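Local coordinates for protein cystathionine gamma-synthase (Xanthomonas oryzae pv. oryzae KACC 10331, PDB 6LD7) that probably makes cystathionine with pyridoxal 5'-phosphate, by gamma-replacement, in methionine biosynthesis, at residues Ala97-Gly102 and Ser148-Leu153; Leu105-Asp110 and Phe128-Ala133; Ile164-Phe169 and His297-Arg302. The protein carries 1 engineered substitution. One frame throughout, in Å; residues are numbered along the deposited sequence.

Contact 1 of 3, residues Ala97-Gly102 and Ser148-Leu153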
loop_
_atom_site.group_PDB
_atom_site.type_symbol
_atom_site.label_atom_id
_atom_site.label_comp_id
_atom_site.label_asym_id
_atom_site.label_seq_id
_atom_site.Cartn_x
_atom_site.Cartn_y
_atom_site.Cartn_z
ATOM N N ALA C 97 12.049 24.803 15.660
ATOM C CA ALA C 97 13.275 25.239 14.981
ATOM C C ALA C 97 13.510 26.727 15.227
ATOM O O ALA C 97 14.648 27.201 15.174
ATOM C CB ALA C 97 13.204 25.005 13.510
ATOM N N VAL C 98 12.460 27.486 15.400
ATOM C CA VAL C 98 12.615 28.947 15.372
ATOM C C VAL C 98 12.596 29.563 16.757
ATOM O O VAL C 98 13.177 30.603 16.854
ATOM C CB VAL C 98 11.549 29.583 14.479
ATOM C CG1 VAL C 98 11.639 31.058 14.498
ATOM C CG2 VAL C 98 11.753 29.146 13.069
ATOM N N LEU C 99 11.759 29.151 17.670
ATOM C CA LEU C 99 11.516 29.897 18.934
ATOM C C LEU C 99 12.264 29.250 20.104
ATOM O O LEU C 99 12.602 28.052 20.046
ATOM C CB LEU C 99 10.026 29.831 19.258
ATOM C CG LEU C 99 9.087 30.437 18.240
ATOM C CD1 LEU C 99 7.630 30.263 18.610
ATOM C CD2 LEU C 99 9.370 31.906 18.156
ATOM N N GLN C 100 12.453 30.005 21.165
ATOM C CA GLN C 100 12.960 29.567 22.491
ATOM C C GLN C 100 12.393 30.489 23.573
ATOM O O GLN C 100 11.919 31.604 23.230
ATOM C CB GLN C 100 14.480 29.635 22.462
ATOM C CG GLN C 100 15.028 31.038 22.321
ATOM C CD GLN C 100 16.529 30.941 22.265
ATOM O OE1 GLN C 100 17.075 29.891 22.010
ATOM N NE2 GLN C 100 17.224 32.008 22.578
ATOM N N PRO C 101 12.430 30.115 24.880
ATOM C CA PRO C 101 11.857 30.964 25.937
ATOM C C PRO C 101 12.433 32.368 25.831
ATOM O O PRO C 101 13.585 32.532 25.467
ATOM C CB PRO C 101 12.224 30.216 27.254
ATOM C CG PRO C 101 12.169 28.776 26.745
ATOM C CD PRO C 101 12.949 28.858 25.441
ATOM N N GLY C 102 11.604 33.340 26.117
ATOM C CA GLY C 102 11.890 34.773 25.935
ATOM C C GLY C 102 11.508 35.291 24.549
ATOM O O GLY C 102 11.457 36.499 24.391
ATOM N N SER C 148 8.962 43.659 19.165
ATOM C CA SER C 148 10.117 42.920 18.600
ATOM C C SER C 148 9.862 41.419 18.611
ATOM O O SER C 148 10.607 40.689 19.189
ATOM C CB SER C 148 11.362 43.211 19.356
ATOM O OG SER C 148 11.745 44.529 19.093
ATOM N N PRO C 149 8.840 40.862 17.959
ATOM C CA PRO C 149 8.588 39.426 18.035
ATOM C C PRO C 149 9.634 38.659 17.235
ATOM O O PRO C 149 10.268 39.208 16.338
ATOM C CB PRO C 149 7.172 39.285 17.446
ATOM C CG PRO C 149 7.024 40.482 16.534
ATOM C CD PRO C 149 7.888 41.581 17.128
ATOM N N LYS C 150 9.806 37.367 17.517
ATOM C CA LYS C 150 10.761 36.568 16.724
ATOM C C LYS C 150 10.087 36.116 15.432
ATOM O O LYS C 150 10.764 35.915 14.395
ATOM C CB LYS C 150 11.173 35.355 17.548
ATOM C CG LYS C 150 12.176 34.457 16.863
ATOM C CD LYS C 150 13.521 35.100 16.860
ATOM C CE LYS C 150 14.346 34.464 15.787
ATOM N NZ LYS C 150 15.023 33.345 16.411
ATOM N N LEU C 151 8.812 35.779 15.508
ATOM C CA LEU C 151 8.158 35.063 14.393
ATOM C C LEU C 151 6.759 35.599 14.321
ATOM O O LEU C 151 6.151 35.725 15.399
ATOM C CB LEU C 151 8.126 33.540 14.722
ATOM C CG LEU C 151 7.470 32.625 13.694
ATOM C CD1 LEU C 151 8.206 32.755 12.386
ATOM C CD2 LEU C 151 7.542 31.162 14.185
ATOM N N VAL C 152 6.258 35.740 13.105
ATOM C CA VAL C 152 4.856 36.125 12.816
ATOM C C VAL C 152 4.261 35.075 11.924
ATOM O O VAL C 152 4.850 34.781 10.902
ATOM C CB VAL C 152 4.804 37.485 12.099
ATOM C CG1 VAL C 152 3.382 37.822 11.735
ATOM C CG2 VAL C 152 5.455 38.542 12.920
ATOM N N LEU C 153 3.124 34.576 12.321
ATOM C CA LEU C 153 2.358 33.581 11.555
ATOM C C LEU C 153 1.271 34.350 10.778
ATOM O O LEU C 153 0.475 35.121 11.412
ATOM C CB LEU C 153 1.746 32.510 12.472
ATOM C CG LEU C 153 0.638 31.649 11.850
ATOM C CD1 LEU C 153 1.218 30.721 10.830
ATOM C CD2 LEU C 153 -0.096 30.817 12.905
#
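Val98 and Leu99 pack their methyls on Lys150 and Leu151. Val98 CG1 lies 4.1 Å from Leu151 CD2, the two side chains crossing at about a right angle. With CG1 anti to the backbone N (chi1 177°), this methyl also comes to 4.2 Å from Lys150 CG. Leu99 brings one methyl, CD2, against two neighbouring residues: it rests 3.9 Å from Lys150 CB and 4.0 Å from Leu151 CB. Leu99 and Lys150 run past each other in opposite directions, whereas Leu99 lies across Leu151. The polar element is a weak hydrogen bond of 3.3 Å from Lys150 NZ to Val98 O. The lysine chain is bent at chi2 and again at chi4 (-90°), the latter turning NZ toward that carbonyl. Val98 is the last residue of helix 87-98 and Leu99 the first to leave helical geometry, so the ammonium group meets the C-terminal end of the helix, where a positive charge would probably suit the helix dipole. The contact thus seats this helix end on the start of strand 151-155, within the seven-stranded sheet of the pyridoxal-phosphate domain typical of fold type I enzymes. Strands 104-108 and 180-184 flank strand 151-155 and add to the apolar surroundings, with Leu105 against Leu99 and Leu151, and Leu180 against Val98 and Lys150. Beyond the helix end, Lys125 of a second subunit donates a hydrogen bond to Leu99 O, bringing the subunit interface up to this turn.

Contact 2 of 3, residues Leu105-Asp110 and Phe128-Ala133; sequences LVVPHD and FALITA
Leu105-Pro108 and Leu130-Ala133 pair as parallel strands, their axes 4.7 Å apart at closest approach and turned by 34°, with backbone hydrogen bonds running from Leu105 N to Ala129 O at the start to His109 N to Ala133 O (2.9 Å) at the end. In that last bond the donor stands above the carbonyl plane, 35° out of it, just past the end of strand 104-108. On the face carrying Leu105, Val107 and Leu130, the CD2 methyl of Leu130 is shared: it lies 4.0 Å from Leu105 CD2 and 4.2 Å from Val107 CG2. Leu130 CG is anti to the carbonyl carbon (chi1 -73°), and its side chain lies beside that of Leu105, pointing the same way. Phe128 extends this apolar row: its CE1 comes to 4.2 Å from Leu105 CD2, while Leu130 CD2 sits in plane at the ring edge. The two strands belong to a beta-alpha-beta crossover whose helix, 113-124, covers this same face through Trp116 and Phe119 on Val107 and Asn120 on Leu130. On the other face Val106 CG1 packs 4.0 Å from Ala133 CB, and Val106 CG2 is 4.4 Å from Ile131 CB; helix 138-145 covers both strands, Ala144 touching Val106 and Ile131. Strand 129-133 is the outermost of this sheet within the chain, and Thr132 is exposed. His109, just past strand 104-108, has Ala133 O at its ring edge, near the ring plane, and Asp110 CB stands over the centre of one ring face.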
loop_
_atom_site.group_PDB
_atom_site.type_symbol
_atom_site.label_atom_id
_atom_site.label_comp_id
_atom_site.label_asym_id
_atom_site.label_seq_id
_atom_site.Cartn_x
_atom_site.Cartn_y
_atom_site.Cartn_z
ATOM N N LEU C 105 5.855 35.102 19.675
ATOM C CA LEU C 105 5.224 34.693 18.420
ATOM C C LEU C 105 3.945 35.524 18.261
ATOM O O LEU C 105 3.108 35.571 19.195
ATOM C CB LEU C 105 4.858 33.208 18.507
ATOM C CG LEU C 105 3.896 32.715 17.427
ATOM C CD1 LEU C 105 4.648 32.664 16.101
ATOM C CD2 LEU C 105 3.344 31.312 17.770
ATOM N N VAL C 106 3.769 36.067 17.076
ATOM C CA VAL C 106 2.517 36.758 16.736
ATOM C C VAL C 106 1.633 35.809 15.941
ATOM O O VAL C 106 2.086 35.267 14.994
ATOM C CB VAL C 106 2.809 38.029 15.929
ATOM C CG1 VAL C 106 1.518 38.748 15.651
ATOM C CG2 VAL C 106 3.787 38.905 16.665
ATOM N N VAL C 107 0.382 35.686 16.348
ATOM C CA VAL C 107 -0.635 34.757 15.795
ATOM C C VAL C 107 -1.839 35.566 15.371
ATOM O O VAL C 107 -2.301 36.396 16.137
ATOM C CB VAL C 107 -1.027 33.794 16.921
ATOM C CG1 VAL C 107 -2.120 32.904 16.493
ATOM C CG2 VAL C 107 0.199 33.004 17.269
ATOM N N PRO C 108 -2.447 35.270 14.212
ATOM C CA PRO C 108 -3.698 35.895 13.828
ATOM C C PRO C 108 -4.794 35.532 14.826
ATOM O O PRO C 108 -4.839 34.400 15.200
ATOM C CB PRO C 108 -4.055 35.287 12.469
ATOM C CG PRO C 108 -2.723 34.776 11.973
ATOM C CD PRO C 108 -1.956 34.320 13.213
ATOM N N HIS C 109 -5.667 36.483 15.131
ATOM C CA HIS C 109 -6.858 36.310 15.980
ATOM C C HIS C 109 -7.705 35.154 15.448
ATOM O O HIS C 109 -8.307 34.475 16.212
ATOM C CB HIS C 109 -7.506 37.692 16.111
ATOM C CG HIS C 109 -8.292 38.113 14.901
ATOM N ND1 HIS C 109 -7.718 38.293 13.601
ATOM C CD2 HIS C 109 -9.620 38.260 14.738
ATOM C CE1 HIS C 109 -8.677 38.556 12.740
ATOM N NE2 HIS C 109 -9.841 38.519 13.406
ATOM N N ASP C 110 -7.788 34.906 14.155
ATOM C CA ASP C 110 -8.755 33.908 13.635
ATOM C C ASP C 110 -7.984 32.677 13.089
ATOM O O ASP C 110 -8.475 32.010 12.206
ATOM C CB ASP C 110 -9.626 34.605 12.580
ATOM C CG ASP C 110 -8.868 35.225 11.406
ATOM O OD1 ASP C 110 -7.638 35.197 11.419
ATOM O OD2 ASP C 110 -9.548 35.755 10.450
ATOM N N PHE C 128 7.520 30.010 24.969
ATOM C CA PHE C 128 7.583 31.287 24.205
ATOM C C PHE C 128 6.366 32.074 24.659
ATOM O O PHE C 128 5.519 31.468 25.369
ATOM C CB PHE C 128 7.615 31.101 22.663
ATOM C CG PHE C 128 6.578 30.171 22.108
ATOM C CD1 PHE C 128 5.268 30.579 21.954
ATOM C CD2 PHE C 128 6.914 28.845 21.761
ATOM C CE1 PHE C 128 4.297 29.679 21.513
ATOM C CE2 PHE C 128 5.951 27.968 21.274
ATOM C CZ PHE C 128 4.637 28.363 21.209
ATOM N N ALA C 129 6.314 33.374 24.318
ATOM C CA ALA C 129 5.134 34.207 24.606
ATOM C C ALA C 129 4.353 34.422 23.277
ATOM O O ALA C 129 4.938 34.371 22.196
ATOM C CB ALA C 129 5.591 35.515 25.222
ATOM N N LEU C 130 3.055 34.565 23.387
ATOM C CA LEU C 130 2.073 34.796 22.306
ATOM C C LEU C 130 1.635 36.258 22.336
ATOM O O LEU C 130 1.314 36.699 23.412
ATOM C CB LEU C 130 0.794 34.050 22.637
ATOM C CG LEU C 130 0.852 32.576 22.483
ATOM C CD1 LEU C 130 -0.575 32.044 22.572
ATOM C CD2 LEU C 130 1.531 32.279 21.153
ATOM N N ILE C 131 1.474 36.853 21.184
ATOM C CA ILE C 131 0.728 38.117 20.945
ATOM C C ILE C 131 -0.345 37.772 19.921
ATOM O O ILE C 131 -0.012 37.188 18.892
ATOM C CB ILE C 131 1.648 39.247 20.462
ATOM C CG1 ILE C 131 2.637 39.677 21.538
ATOM C CG2 ILE C 131 0.837 40.477 20.065
ATOM C CD1 ILE C 131 3.746 40.543 20.977
ATOM N N THR C 132 -1.590 38.107 20.184
ATOM C CA THR C 132 -2.645 37.947 19.185
ATOM C C THR C 132 -2.854 39.287 18.457
ATOM O O THR C 132 -2.624 40.327 19.027
ATOM C CB THR C 132 -3.840 37.193 19.753
ATOM O OG1 THR C 132 -4.899 37.973 19.199
ATOM C CG2 THR C 132 -3.879 37.052 21.246
ATOM N N ALA C 133 -3.112 39.248 17.155
ATOM C CA ALA C 133 -3.195 40.448 16.298
ATOM C C ALA C 133 -4.177 40.161 15.187
ATOM O O ALA C 133 -4.310 39.000 14.746
ATOM C CB ALA C 133 -1.865 40.826 15.726
#

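Contact 3 of 3, residues Ile164-Phe169 and His297-Arg302; sequences ITDLRF and HALAAR
The Asp166 carboxylate presents one face to Leu299, whose CD1 methyl stands almost directly above CG of that carboxylate at 3.8 Å. The opposite face is taken by the backbone of the aspartate's own helix: Phe169 N donates a nearly straight hydrogen bond of 3.1 Å to Asp166 OD1 (174° at the hydrogen), arriving well above the carboxylate plane. Asp166 is therefore the N-cap of helix 167-176, and the apolar contact and the cap hold the same flat group from its two sides. Its CG is anti to the backbone N (chi1 177°), and the side chain crosses that of Leu299 at about a right angle. The other leucine methyl, CD2, is wedged between two residues, 3.6 Å from Asp166 CB and 3.6 Å from Ile164 CG2. Ile164 and Leu299 slide past each other in opposite directions, and at the far end of the isoleucine CD1 reaches Ala300 CB at 4.1 Å. Apolar packing of this kind joins the two domains of the subunit: Ile164-Phe169 leads from strand 151-155 of the cofactor-domain sheet into helix 167-176, whereas helix 297-303 connects strands 283-287 and 310-315 of the C-terminal sheet. Polar bonds come from the last residue of that helix, Gln303, which grips the incoming loop at two points, giving NE2 to Thr165 O and accepting from Leu167 N with OE1. At the start of helix 297-303, His297 gives ND1 to Pro289 O and meets the ring of Phe307 with the planes about 20° apart. The NH1 atoms of Arg168 and Arg302, like charges not in contact, are 6.0 Å apart.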
loop_
_atom_site.group_PDB
_atom_site.type_symbol
_atom_site.label_atom_id
_atom_site.label_comp_id
_atom_site.label_asym_id
_atom_site.label_seq_id
_atom_site.Cartn_x
_atom_site.Cartn_y
_atom_site.Cartn_z
ATOM N N ILE C 164 -8.610 38.126 4.015
ATOM C CA ILE C 164 -7.352 38.148 3.255
ATOM C C ILE C 164 -6.340 38.987 4.002
ATOM O O ILE C 164 -6.603 40.149 4.276
ATOM C CB ILE C 164 -7.671 38.675 1.869
ATOM C CG1 ILE C 164 -8.877 37.962 1.227
ATOM C CG2 ILE C 164 -6.472 38.610 0.968
ATOM C CD1 ILE C 164 -8.641 36.523 0.934
ATOM N N THR C 165 -5.178 38.452 4.290
ATOM C CA THR C 165 -4.076 39.228 4.836
ATOM C C THR C 165 -3.180 39.617 3.685
ATOM O O THR C 165 -2.836 38.751 2.816
ATOM C CB THR C 165 -3.262 38.389 5.817
ATOM O OG1 THR C 165 -4.163 37.906 6.813
ATOM C CG2 THR C 165 -2.120 39.154 6.411
ATOM N N ASP C 166 -2.697 40.847 3.756
ATOM C CA ASP C 166 -1.849 41.430 2.695
ATOM C C ASP C 166 -0.428 40.986 2.932
ATOM O O ASP C 166 0.256 41.462 3.868
ATOM C CB ASP C 166 -2.096 42.934 2.660
ATOM C CG ASP C 166 -1.235 43.689 1.665
ATOM O OD1 ASP C 166 -0.182 43.124 1.145
ATOM O OD2 ASP C 166 -1.651 44.824 1.406
ATOM N N LEU C 167 0.015 40.021 2.153
ATOM C CA LEU C 167 1.342 39.402 2.374
ATOM C C LEU C 167 2.432 40.463 2.319
ATOM O O LEU C 167 3.346 40.460 3.198
ATOM C CB LEU C 167 1.583 38.295 1.335
ATOM C CG LEU C 167 0.688 37.058 1.504
ATOM C CD1 LEU C 167 0.917 36.069 0.390
ATOM C CD2 LEU C 167 0.965 36.393 2.847
ATOM N N ARG C 168 2.489 41.222 1.242
ATOM C CA ARG C 168 3.620 42.179 1.044
ATOM C C ARG C 168 3.632 43.162 2.238
ATOM O O ARG C 168 4.690 43.442 2.780
ATOM C CB ARG C 168 3.503 42.986 -0.285
ATOM C CG ARG C 168 4.853 43.590 -0.657
ATOM C CD ARG C 168 4.908 44.331 -1.965
ATOM N NE ARG C 168 4.983 43.494 -3.144
ATOM C CZ ARG C 168 3.956 43.088 -3.915
ATOM N NH1 ARG C 168 2.691 43.398 -3.664
ATOM N NH2 ARG C 168 4.214 42.273 -4.920
ATOM N N PHE C 169 2.488 43.701 2.612
ATOM C CA PHE C 169 2.393 44.666 3.745
ATOM C C PHE C 169 2.962 44.003 5.009
ATOM O O PHE C 169 3.886 44.563 5.725
ATOM C CB PHE C 169 0.929 45.126 3.927
ATOM C CG PHE C 169 0.680 45.894 5.205
ATOM C CD1 PHE C 169 1.293 47.116 5.424
ATOM C CD2 PHE C 169 -0.229 45.432 6.145
ATOM C CE1 PHE C 169 1.100 47.801 6.629
ATOM C CE2 PHE C 169 -0.443 46.116 7.330
ATOM C CZ PHE C 169 0.236 47.296 7.586
ATOM N N HIS C 297 -11.289 41.518 -1.706
ATOM C CA HIS C 297 -11.413 41.067 -3.111
ATOM C C HIS C 297 -10.234 41.499 -3.959
ATOM O O HIS C 297 -9.571 40.630 -4.603
ATOM C CB HIS C 297 -12.721 41.498 -3.718
ATOM C CG HIS C 297 -12.832 41.165 -5.157
ATOM N ND1 HIS C 297 -13.055 39.859 -5.619
ATOM C CD2 HIS C 297 -12.789 41.985 -6.254
ATOM C CE1 HIS C 297 -13.081 39.900 -6.970
ATOM N NE2 HIS C 297 -12.908 41.197 -7.368
ATOM N N ALA C 298 -9.950 42.797 -3.955
ATOM C CA ALA C 298 -8.919 43.345 -4.849
ATOM C C ALA C 298 -7.544 42.822 -4.461
ATOM O O ALA C 298 -6.693 42.583 -5.348
ATOM C CB ALA C 298 -8.934 44.889 -4.848
ATOM N N LEU C 299 -7.302 42.736 -3.165
ATOM C CA LEU C 299 -6.025 42.203 -2.672
ATOM C C LEU C 299 -5.883 40.708 -3.060
ATOM O O LEU C 299 -4.854 40.323 -3.673
ATOM C CB LEU C 299 -6.040 42.457 -1.159
ATOM C CG LEU C 299 -4.943 41.719 -0.407
ATOM C CD1 LEU C 299 -3.599 42.249 -0.880
ATOM C CD2 LEU C 299 -5.182 41.935 1.093
ATOM N N ALA C 300 -6.959 39.938 -2.956
ATOM C CA ALA C 300 -6.920 38.512 -3.334
ATOM C C ALA C 300 -6.658 38.416 -4.837
ATOM O O ALA C 300 -5.914 37.488 -5.241
ATOM C CB ALA C 300 -8.210 37.869 -2.920
ATOM N N ALA C 301 -7.258 39.287 -5.655
ATOM C CA ALA C 301 -7.094 39.250 -7.144
ATOM C C ALA C 301 -5.628 39.520 -7.465
ATOM O O ALA C 301 -5.146 38.941 -8.372
ATOM C CB ALA C 301 -7.988 40.293 -7.861
ATOM N N ARG C 302 -4.893 40.268 -6.659
ATOM C CA ARG C 302 -3.448 40.532 -6.953
ATOM C C ARG C 302 -2.539 39.510 -6.286
ATOM O O ARG C 302 -1.577 39.243 -6.902
ATOM C CB ARG C 302 -2.990 41.938 -6.506
ATOM C CG ARG C 302 -3.650 42.987 -7.408
ATOM C CD ARG C 302 -3.054 43.205 -8.816
ATOM N NE ARG C 302 -1.828 44.009 -8.616
ATOM C CZ ARG C 302 -1.777 45.311 -8.244
ATOM N NH1 ARG C 302 -0.606 45.893 -8.016
ATOM N NH2 ARG C 302 -2.879 46.038 -8.123
#

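In the fold
Contacts 1 and 2 share one sheet: strands 151-155 and 104-108 are neighbours in it, Leu151 O and Val106 N lie 2.9 Å apart in a probable hydrogen bond, and contact 2 is nested within the loop that contact 1 closes. Contact 2 is dominated by backbone bonding and grows exposed toward its outer strand; contact 1 is buried and relies on methyl packing, with a single weak lysine bond at a helix end. Contact 3, also buried, lies about 25 Å from contact 1 and 20 Å from contact 2, centre to centre. It joins different domains rather than pieces of one sheet, through packing, a charged cap residue included.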